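Local coordinates for alpha-catenin-like protein hmp-1 (Caenorhabditis elegans, PDB 5H5M) that links the cadherin-catenin complex of adherens junctions to actin filaments and is required for cell migration and cell shape changes in the embryo, at residues A114-I119 with D238-V243; D33-C38 with Q71-L76; P191-A196 with E211-Y216. All blocks are in the same frame, centred on the assembly; numbering follows the deposited sequence.

Interaction 1. Residues A114-I119 with D238-V243; sequences AIVDHI and DDFLAV
Val116 lays its CG1 methyl between Phe240 and Val243, one helical turn apart on the facing helix. CG1 stands anti to the backbone N (chi1 178°) and lies 3.7 Å from Phe240 CA. It is equally close to Val243 CB, at 3.7 Å. The same methyl comes to 4.1 Å from Phe240 CD1, reaching that ring obliquely. The other branch, CG2, meets Asp239 CB at 4.0 Å, with the two side chains crossing at about a right angle. Ile119 adds a looser touch, its CG2 lying 4.5 Å from Phe240 CE1.

Val243 answers with both methyls. CG2 packs 3.8 Å from Val116 CG1, while CG1 turns to Asp117 and lies 3.5 Å from its OD2. An alanine in place of Val243 would probably open a gap beside Val116 CG1 and take away the methyl that lies against Asp117 OD2.

No hydrogen bond joins the two segments, yet the carboxylate of Asp117 is held on both oxygens: OD1 by a salt bridge to Arg58, OD2 by a hydrogen bond to His247. Asp239 OD1 forms a salt bridge with Arg113. The two arginines would probably favour ionised carboxylates.

The local axes cross at -64°, much steeper than between neighbours inside a helical bundle, and approach to 9.4 Å. Helix 92-122 thus meets helix 237-260 near the middle of the M domain. Helix 142-166 packs against Ile115, His118 and Ile119, while helix 276-300 packs against Phe240 and Leu241.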
loop_
_atom_site.group_PDB
_atom_site.type_symbol
_atom_site.label_atom_id
_atom_site.label_comp_id
_atom_site.label_asym_id
_atom_site.label_seq_id
_atom_site.Cartn_x
_atom_site.Cartn_y
_atom_site.Cartn_z
ATOM N N ALA A 114 6.885 -3.198 -0.131
ATOM C CA ALA A 114 7.108 -2.083 0.780
ATOM C C ALA A 114 6.313 -0.876 0.296
ATOM O O ALA A 114 5.742 -0.130 1.093
ATOM C CB ALA A 114 8.594 -1.748 0.881
ATOM N N ILE A 115 6.281 -0.691 -1.020
ATOM C CA ILE A 115 5.491 0.374 -1.623
ATOM C C ILE A 115 3.997 0.074 -1.461
ATOM O O ILE A 115 3.203 0.967 -1.157
ATOM C CB ILE A 115 5.857 0.570 -3.119
ATOM C CG1 ILE A 115 6.896 1.687 -3.277
ATOM C CG2 ILE A 115 4.633 0.911 -3.951
ATOM C CD1 ILE A 115 8.175 1.484 -2.484
ATOM N N VAL A 116 3.621 -1.188 -1.638
ATOM C CA VAL A 116 2.225 -1.588 -1.479
ATOM C C VAL A 116 1.775 -1.412 -0.026
ATOM O O VAL A 116 0.615 -1.084 0.228
ATOM C CB VAL A 116 2.000 -3.040 -1.940
ATOM C CG1 VAL A 116 0.560 -3.461 -1.718
ATOM C CG2 VAL A 116 2.360 -3.177 -3.409
ATOM N N ASP A 117 2.697 -1.604 0.920
ATOM C CA ASP A 117 2.431 -1.289 2.327
ATOM C C ASP A 117 1.898 0.130 2.484
ATOM O O ASP A 117 0.915 0.366 3.186
ATOM C CB ASP A 117 3.693 -1.430 3.181
ATOM C CG ASP A 117 3.955 -2.850 3.619
ATOM O OD1 ASP A 117 5.142 -3.197 3.774
ATOM O OD2 ASP A 117 2.989 -3.617 3.818
ATOM N N HIS A 118 2.575 1.067 1.827
ATOM C CA HIS A 118 2.214 2.473 1.887
ATOM C C HIS A 118 0.891 2.740 1.174
ATOM O O HIS A 118 0.044 3.469 1.686
ATOM C CB HIS A 118 3.333 3.329 1.284
ATOM C CG HIS A 118 4.587 3.350 2.106
ATOM N ND1 HIS A 118 5.455 2.280 2.163
ATOM C CD2 HIS A 118 5.109 4.303 2.910
ATOM C CE1 HIS A 118 6.461 2.577 2.968
ATOM N NE2 HIS A 118 6.276 3.798 3.435
ATOM N N ILE A 119 0.718 2.141 -0.001
ATOM C CA ILE A 119 -0.513 2.293 -0.774
ATOM C C ILE A 119 -1.707 1.717 -0.022
ATOM O O ILE A 119 -2.799 2.296 -0.024
ATOM C CB ILE A 119 -0.396 1.613 -2.154
ATOM C CG1 ILE A 119 0.697 2.294 -2.984
ATOM C CG2 ILE A 119 -1.725 1.652 -2.897
ATOM C CD1 ILE A 119 0.858 1.725 -4.374
ATOM N N ASP A 238 -1.394 -9.342 -7.168
ATOM C CA ASP A 238 -1.056 -10.309 -6.130
ATOM C C ASP A 238 -0.381 -9.653 -4.931
ATOM O O ASP A 238 -0.686 -9.992 -3.785
ATOM C CB ASP A 238 -0.161 -11.414 -6.674
ATOM C CG ASP A 238 0.080 -12.505 -5.650
ATOM O OD1 ASP A 238 1.171 -12.521 -5.041
ATOM O OD2 ASP A 238 -0.837 -13.328 -5.434
ATOM N N ASP A 239 0.538 -8.729 -5.195
ATOM C CA ASP A 239 1.160 -7.948 -4.129
ATOM C C ASP A 239 0.104 -7.223 -3.302
ATOM O O ASP A 239 0.137 -7.250 -2.067
ATOM C CB ASP A 239 2.153 -6.934 -4.697
ATOM C CG ASP A 239 3.410 -7.583 -5.232
ATOM O OD1 ASP A 239 3.717 -8.718 -4.815
ATOM O OD2 ASP A 239 4.094 -6.952 -6.063
ATOM N N PHE A 240 -0.842 -6.587 -3.986
ATOM C CA PHE A 240 -1.850 -5.812 -3.281
ATOM C C PHE A 240 -2.723 -6.699 -2.402
ATOM O O PHE A 240 -3.030 -6.339 -1.272
ATOM C CB PHE A 240 -2.728 -5.024 -4.251
ATOM C CG PHE A 240 -3.697 -4.112 -3.559
ATOM C CD1 PHE A 240 -3.275 -2.894 -3.050
ATOM C CD2 PHE A 240 -5.023 -4.482 -3.388
ATOM C CE1 PHE A 240 -4.157 -2.055 -2.399
ATOM C CE2 PHE A 240 -5.911 -3.646 -2.739
ATOM C CZ PHE A 240 -5.476 -2.432 -2.241
ATOM N N LEU A 241 -3.108 -7.861 -2.917
ATOM C CA LEU A 241 -3.962 -8.772 -2.169
ATOM C C LEU A 241 -3.207 -9.435 -1.020
ATOM O O LEU A 241 -3.777 -9.674 0.045
ATOM C CB LEU A 241 -4.551 -9.835 -3.097
ATOM C CG LEU A 241 -5.481 -9.315 -4.196
ATOM C CD1 LEU A 241 -6.128 -10.472 -4.926
ATOM C CD2 LEU A 241 -6.540 -8.378 -3.629
ATOM N N ALA A 242 -1.927 -9.729 -1.236
ATOM C CA ALA A 242 -1.109 -10.373 -0.210
ATOM C C ALA A 242 -0.854 -9.424 0.958
ATOM O O ALA A 242 -0.916 -9.824 2.122
ATOM C CB ALA A 242 0.210 -10.858 -0.802
ATOM N N VAL A 243 -0.570 -8.166 0.639
ATOM C CA VAL A 243 -0.359 -7.143 1.656
ATOM C C VAL A 243 -1.678 -6.782 2.346
ATOM O O VAL A 243 -1.722 -6.633 3.567
ATOM C CB VAL A 243 0.286 -5.876 1.051
ATOM C CG1 VAL A 243 0.232 -4.717 2.032
ATOM C CG2 VAL A 243 1.723 -6.159 0.634
#

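Interaction 2. Residues D33-C38 with Q71-L76; sequences DLEGHC and QALQEL
Glu35 OE2 is gripped by two groups, Gln74 NE2 of the facing helix and Arg31 NE of its own. The bond from Gln74 NE2 to Glu35 OE2 is 3.1 Å long and nearly straight, with an N-H...O angle of 173°. The acceptor lies in the plane of the Gln74 amide. Seen from Glu35, the donor arrives on the anti side of the oxygen, 30° out of the carboxylate plane. Glu35 extends beyond CG, whereas Gln74 bends at chi2, and the two side chains cross at about a right angle. The salt bridge to Arg31 would probably help to hold the carboxylate ionised and fix its rotation.

The segments run almost antiparallel, with 169° between their local directions. They belong to helices 27-49 and 56-80, which follow each other in the chain as a helical hairpin of the kind that builds the bundles of the vinculin/alpha-catenin family. The second helix also lies in a predicted coiled coil.

Next to the polar pair, Leu73 supplies the apolar part of the contact through CD2. This methyl lies 3.5 Å from Leu34 O and 3.6 Å from Cys38 CB, so it rests against the turn between Leu34 and Cys38. It also comes to 4.1 Å from Glu35 CA. The thiol is a little farther off, with Cys38 SG 4.2 Å from Leu73 CD2. Leu73 further touches Phe14 of helix 6-17, whose ring makes an edge-to-face pair with that of His37. Leu76, one turn on from Leu73, packs on Ile97 and Val100 of helix 92-122.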
loop_
_atom_site.group_PDB
_atom_site.type_symbol
_atom_site.label_atom_id
_atom_site.label_comp_id
_atom_site.label_asym_id
_atom_site.label_seq_id
_atom_site.Cartn_x
_atom_site.Cartn_y
_atom_site.Cartn_z
ATOM N N ASP A 33 32.290 -1.452 -12.116
ATOM C CA ASP A 33 30.996 -0.880 -12.473
ATOM C C ASP A 33 29.858 -1.799 -12.037
ATOM O O ASP A 33 28.772 -1.333 -11.700
ATOM C CB ASP A 33 30.909 -0.598 -13.977
ATOM C CG ASP A 33 30.746 -1.858 -14.799
ATOM O OD1 ASP A 33 31.472 -2.837 -14.535
ATOM O OD2 ASP A 33 29.879 -1.870 -15.701
ATOM N N LEU A 34 30.116 -3.104 -12.034
ATOM C CA LEU A 34 29.135 -4.070 -11.559
ATOM C C LEU A 34 28.969 -3.933 -10.050
ATOM O O LEU A 34 27.861 -4.041 -9.523
ATOM C CB LEU A 34 29.555 -5.489 -11.932
ATOM C CG LEU A 34 28.544 -6.333 -12.708
ATOM C CD1 LEU A 34 27.824 -5.496 -13.755
ATOM C CD2 LEU A 34 29.253 -7.510 -13.366
ATOM N N GLU A 35 30.081 -3.690 -9.362
ATOM C CA GLU A 35 30.049 -3.400 -7.932
ATOM C C GLU A 35 29.379 -2.052 -7.670
ATOM O O GLU A 35 28.652 -1.896 -6.695
ATOM C CB GLU A 35 31.462 -3.415 -7.344
ATOM C CG GLU A 35 32.018 -4.810 -7.098
ATOM C CD GLU A 35 33.445 -4.790 -6.587
ATOM O OE1 GLU A 35 34.099 -3.730 -6.679
ATOM O OE2 GLU A 35 33.913 -5.837 -6.090
ATOM N N GLY A 36 29.627 -1.084 -8.548
ATOM C CA GLY A 36 28.986 0.215 -8.448
ATOM C C GLY A 36 27.501 0.108 -8.733
ATOM O O GLY A 36 26.680 0.756 -8.083
ATOM N N HIS A 37 27.161 -0.723 -9.713
ATOM C CA HIS A 37 25.772 -0.988 -10.073
ATOM C C HIS A 37 25.013 -1.592 -8.892
ATOM O O HIS A 37 23.903 -1.166 -8.566
ATOM C CB HIS A 37 25.717 -1.923 -11.285
ATOM C CG HIS A 37 24.427 -1.871 -12.040
ATOM N ND1 HIS A 37 24.330 -2.236 -13.367
ATOM C CD2 HIS A 37 23.180 -1.508 -11.659
ATOM C CE1 HIS A 37 23.081 -2.095 -13.769
ATOM N NE2 HIS A 37 22.361 -1.655 -12.752
ATOM N N CYS A 38 25.627 -2.581 -8.249
ATOM C CA CYS A 38 25.037 -3.234 -7.086
ATOM C C CYS A 38 24.822 -2.273 -5.920
ATOM O O CYS A 38 23.795 -2.328 -5.242
ATOM C CB CYS A 38 25.918 -4.396 -6.630
ATOM S SG CYS A 38 25.341 -5.221 -5.133
ATOM N N GLN A 71 26.938 -10.391 -1.434
ATOM C CA GLN A 71 27.680 -11.638 -1.312
ATOM C C GLN A 71 27.593 -12.465 -2.589
ATOM O O GLN A 71 28.602 -12.979 -3.077
ATOM C CB GLN A 71 27.160 -12.447 -0.124
ATOM C CG GLN A 71 27.852 -13.783 0.080
ATOM C CD GLN A 71 27.145 -14.646 1.107
ATOM O OE1 GLN A 71 26.208 -14.200 1.772
ATOM N NE2 GLN A 71 27.588 -15.891 1.241
ATOM N N ALA A 72 26.383 -12.585 -3.127
ATOM C CA ALA A 72 26.161 -13.345 -4.351
ATOM C C ALA A 72 26.934 -12.749 -5.523
ATOM O O ALA A 72 27.413 -13.481 -6.386
ATOM C CB ALA A 72 24.671 -13.409 -4.679
ATOM N N LEU A 73 27.056 -11.426 -5.552
ATOM C CA LEU A 73 27.784 -10.769 -6.631
ATOM C C LEU A 73 29.278 -11.040 -6.516
ATOM O O LEU A 73 29.949 -11.285 -7.518
ATOM C CB LEU A 73 27.527 -9.259 -6.639
ATOM C CG LEU A 73 28.333 -8.521 -7.716
ATOM C CD1 LEU A 73 27.959 -9.019 -9.111
ATOM C CD2 LEU A 73 28.164 -7.013 -7.618
ATOM N N GLN A 74 29.793 -10.996 -5.291
ATOM C CA GLN A 74 31.209 -11.250 -5.049
ATOM C C GLN A 74 31.613 -12.656 -5.484
ATOM O O GLN A 74 32.674 -12.843 -6.078
ATOM C CB GLN A 74 31.552 -11.040 -3.570
ATOM C CG GLN A 74 31.552 -9.578 -3.141
ATOM C CD GLN A 74 32.501 -8.731 -3.971
ATOM O OE1 GLN A 74 33.682 -9.055 -4.113
ATOM N NE2 GLN A 74 31.984 -7.644 -4.535
ATOM N N GLU A 75 30.764 -13.637 -5.189
ATOM C CA GLU A 75 31.039 -15.023 -5.564
ATOM C C GLU A 75 31.049 -15.188 -7.076
ATOM O O GLU A 75 31.917 -15.872 -7.622
ATOM C CB GLU A 75 30.015 -15.971 -4.935
ATOM C CG GLU A 75 30.080 -16.023 -3.415
ATOM C CD GLU A 75 28.942 -16.818 -2.803
ATOM O OE1 GLU A 75 28.088 -17.323 -3.561
ATOM O OE2 GLU A 75 28.902 -16.933 -1.559
ATOM N N LEU A 76 30.088 -14.558 -7.748
ATOM C CA LEU A 76 30.023 -14.584 -9.206
ATOM C C LEU A 76 31.272 -13.967 -9.829
ATOM O O LEU A 76 31.841 -14.520 -10.771
ATOM C CB LEU A 76 28.773 -13.855 -9.707
ATOM C CG LEU A 76 28.641 -13.660 -11.224
ATOM C CD1 LEU A 76 28.663 -14.991 -11.965
ATOM C CD2 LEU A 76 27.372 -12.879 -11.563
#

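Interaction 3. Residues P191-A196 with E211-Y216; sequences PQVAQA and ENMETY
Tyr216 sets its ring against helix 173-202 with CG roughly anti to the carbonyl carbon (chi1 -86°), while Met213 holds CG anti to the backbone N (chi1 -174°) and then bends at chi2 and chi3. The ring meets three residues of the facing segment. Gln192 CB lies 3.6 Å from Tyr216 CE1, and Gln192 O stands over one face, offset toward the rim. The Gln192 amide is turned 83° from the ring, with OE1 at the edge and in the ring plane. Val193 CG2 also comes to the edge, 4.0 Å from Tyr216 CD1. Ala196 CB approaches obliquely, 4.0 Å from Tyr216 CD2.

Met213 also packs on Ala196. Its SD lies 3.7 Å from Ala196 C, and its CE lies 4.1 Å from Val193 CG1. On the outer side, Asn212 ND2 touches Ala196 CB at 3.5 Å. One water bridges the helices, accepting from Asn212 ND2 at 2.8 Å and donating to Ala196 O.

The small side chain of Ala196 is consistent with the close approach of the local axes, 9.3 Å. The two helices form an antiparallel hairpin, part of the helical bundles of the M domain, as in the vinculin/alpha-catenin family. Helix 173-202 is kinked at Pro191. Leu130 of helix 128-137 touches both Val193 and Met213, and helix 142-166 packs on Val193 and Ala194 through Phe152 and Ser149.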
loop_
_atom_site.group_PDB
_atom_site.type_symbol
_atom_site.label_atom_id
_atom_site.label_comp_id
_atom_site.label_asym_id
_atom_site.label_seq_id
_atom_site.Cartn_x
_atom_site.Cartn_y
_atom_site.Cartn_z
ATOM N N PRO A 191 -4.117 22.592 0.351
ATOM C CA PRO A 191 -4.286 23.689 1.315
ATOM C C PRO A 191 -5.422 24.633 0.925
ATOM O O PRO A 191 -5.972 25.330 1.781
ATOM C CB PRO A 191 -2.937 24.422 1.270
ATOM C CG PRO A 191 -2.000 23.518 0.520
ATOM C CD PRO A 191 -2.857 22.718 -0.402
ATOM N N GLN A 192 -5.763 24.654 -0.359
ATOM C CA GLN A 192 -6.848 25.497 -0.843
ATOM C C GLN A 192 -8.194 24.891 -0.475
ATOM O O GLN A 192 -9.132 25.611 -0.129
ATOM C CB GLN A 192 -6.743 25.691 -2.357
ATOM C CG GLN A 192 -5.414 26.272 -2.805
ATOM C CD GLN A 192 -5.283 26.342 -4.316
ATOM O OE1 GLN A 192 -6.168 25.900 -5.048
ATOM N NE2 GLN A 192 -4.174 26.897 -4.788
ATOM N N VAL A 193 -8.281 23.565 -0.555
ATOM C CA VAL A 193 -9.478 22.845 -0.130
ATOM C C VAL A 193 -9.734 23.096 1.352
ATOM O O VAL A 193 -10.863 23.364 1.760
ATOM C CB VAL A 193 -9.356 21.327 -0.381
ATOM C CG1 VAL A 193 -10.532 20.583 0.246
ATOM C CG2 VAL A 193 -9.274 21.037 -1.868
ATOM N N ALA A 194 -8.672 23.025 2.150
ATOM C CA ALA A 194 -8.765 23.290 3.582
ATOM C C ALA A 194 -9.306 24.692 3.854
ATOM O O ALA A 194 -10.241 24.861 4.633
ATOM C CB ALA A 194 -7.407 23.109 4.245
ATOM N N GLN A 195 -8.719 25.688 3.198
ATOM C CA GLN A 195 -9.130 27.078 3.376
ATOM C C GLN A 195 -10.570 27.329 2.929
ATOM O O GLN A 195 -11.271 28.147 3.523
ATOM C CB GLN A 195 -8.183 28.014 2.620
ATOM C CG GLN A 195 -6.785 28.075 3.210
ATOM C CD GLN A 195 -6.789 28.461 4.679
ATOM O OE1 GLN A 195 -7.533 29.346 5.102
ATOM N NE2 GLN A 195 -5.957 27.791 5.467
ATOM N N ALA A 196 -11.004 26.629 1.883
ATOM C CA ALA A 196 -12.380 26.744 1.405
ATOM C C ALA A 196 -13.368 26.311 2.486
ATOM O O ALA A 196 -14.464 26.863 2.599
ATOM C CB ALA A 196 -12.579 25.919 0.145
ATOM N N GLU A 211 -21.257 26.675 -2.501
ATOM C CA GLU A 211 -20.908 26.280 -3.858
ATOM C C GLU A 211 -19.394 26.240 -4.047
ATOM O O GLU A 211 -18.882 25.416 -4.802
ATOM C CB GLU A 211 -21.548 27.230 -4.874
ATOM C CG GLU A 211 -23.066 27.142 -4.923
ATOM C CD GLU A 211 -23.684 28.126 -5.901
ATOM O OE1 GLU A 211 -22.928 28.891 -6.537
ATOM O OE2 GLU A 211 -24.927 28.134 -6.033
ATOM N N ASN A 212 -18.679 27.123 -3.357
ATOM C CA ASN A 212 -17.226 27.157 -3.463
ATOM C C ASN A 212 -16.592 25.929 -2.825
ATOM O O ASN A 212 -15.607 25.400 -3.334
ATOM C CB ASN A 212 -16.659 28.429 -2.828
ATOM C CG ASN A 212 -15.139 28.453 -2.833
ATOM O OD1 ASN A 212 -14.514 28.791 -3.840
ATOM N ND2 ASN A 212 -14.538 28.098 -1.704
ATOM N N MET A 213 -17.158 25.474 -1.711
ATOM C CA MET A 213 -16.677 24.253 -1.078
ATOM C C MET A 213 -16.884 23.063 -2.000
ATOM O O MET A 213 -15.995 22.230 -2.165
ATOM C CB MET A 213 -17.383 23.995 0.257
ATOM C CG MET A 213 -16.793 22.809 1.011
ATOM S SD MET A 213 -15.114 23.160 1.576
ATOM C CE MET A 213 -14.308 21.580 1.365
ATOM N N GLU A 214 -18.066 22.999 -2.606
ATOM C CA GLU A 214 -18.430 21.871 -3.452
ATOM C C GLU A 214 -17.587 21.830 -4.721
ATOM O O GLU A 214 -17.257 20.752 -5.219
ATOM C CB GLU A 214 -19.921 21.928 -3.801
ATOM C CG GLU A 214 -20.602 20.561 -3.864
ATOM C CD GLU A 214 -20.780 19.915 -2.496
ATOM O OE1 GLU A 214 -20.361 20.509 -1.476
ATOM O OE2 GLU A 214 -21.343 18.803 -2.439
ATOM N N THR A 215 -17.238 23.003 -5.239
ATOM C CA THR A 215 -16.359 23.087 -6.398
ATOM C C THR A 215 -14.991 22.484 -6.069
ATOM O O THR A 215 -14.442 21.699 -6.845
ATOM C CB THR A 215 -16.191 24.545 -6.874
ATOM O OG1 THR A 215 -17.425 25.004 -7.438
ATOM C CG2 THR A 215 -15.094 24.650 -7.928
ATOM N N TYR A 216 -14.457 22.847 -4.907
ATOM C CA TYR A 216 -13.178 22.314 -4.447
ATOM C C TYR A 216 -13.270 20.837 -4.104
ATOM O O TYR A 216 -12.345 20.071 -4.376
ATOM C CB TYR A 216 -12.672 23.102 -3.235
ATOM C CG TYR A 216 -11.890 24.327 -3.631
ATOM C CD1 TYR A 216 -10.522 24.256 -3.850
ATOM C CD2 TYR A 216 -12.523 25.550 -3.815
ATOM C CE1 TYR A 216 -9.801 25.372 -4.227
ATOM C CE2 TYR A 216 -11.812 26.671 -4.194
ATOM C CZ TYR A 216 -10.451 26.575 -4.398
ATOM O OH TYR A 216 -9.737 27.686 -4.774
HETATM O O HOH W 1 -15.917 28.238 0.702
#

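The three contacts come from different parts of the all-helical M domain. Interaction 2 comes first along the chain and closes before interaction 1 opens; interaction 3 is nested inside the loop that interaction 1 closes. Interactions 2 and 3 lie on opposite sides of the chain's centre, with their centres about 53 Å apart. Each joins two successive antiparallel helices. Interaction 1 sits near the centre, about 29 Å from interaction 2 and about 32 Å from interaction 3 between centres, and none touch. It pairs helix 92-122, which follows helix 56-80, with helix 237-260, which follows helix 207-233. Its steep crossing thus ties together distant parts of the chain, while the hairpins build the outlying bundles.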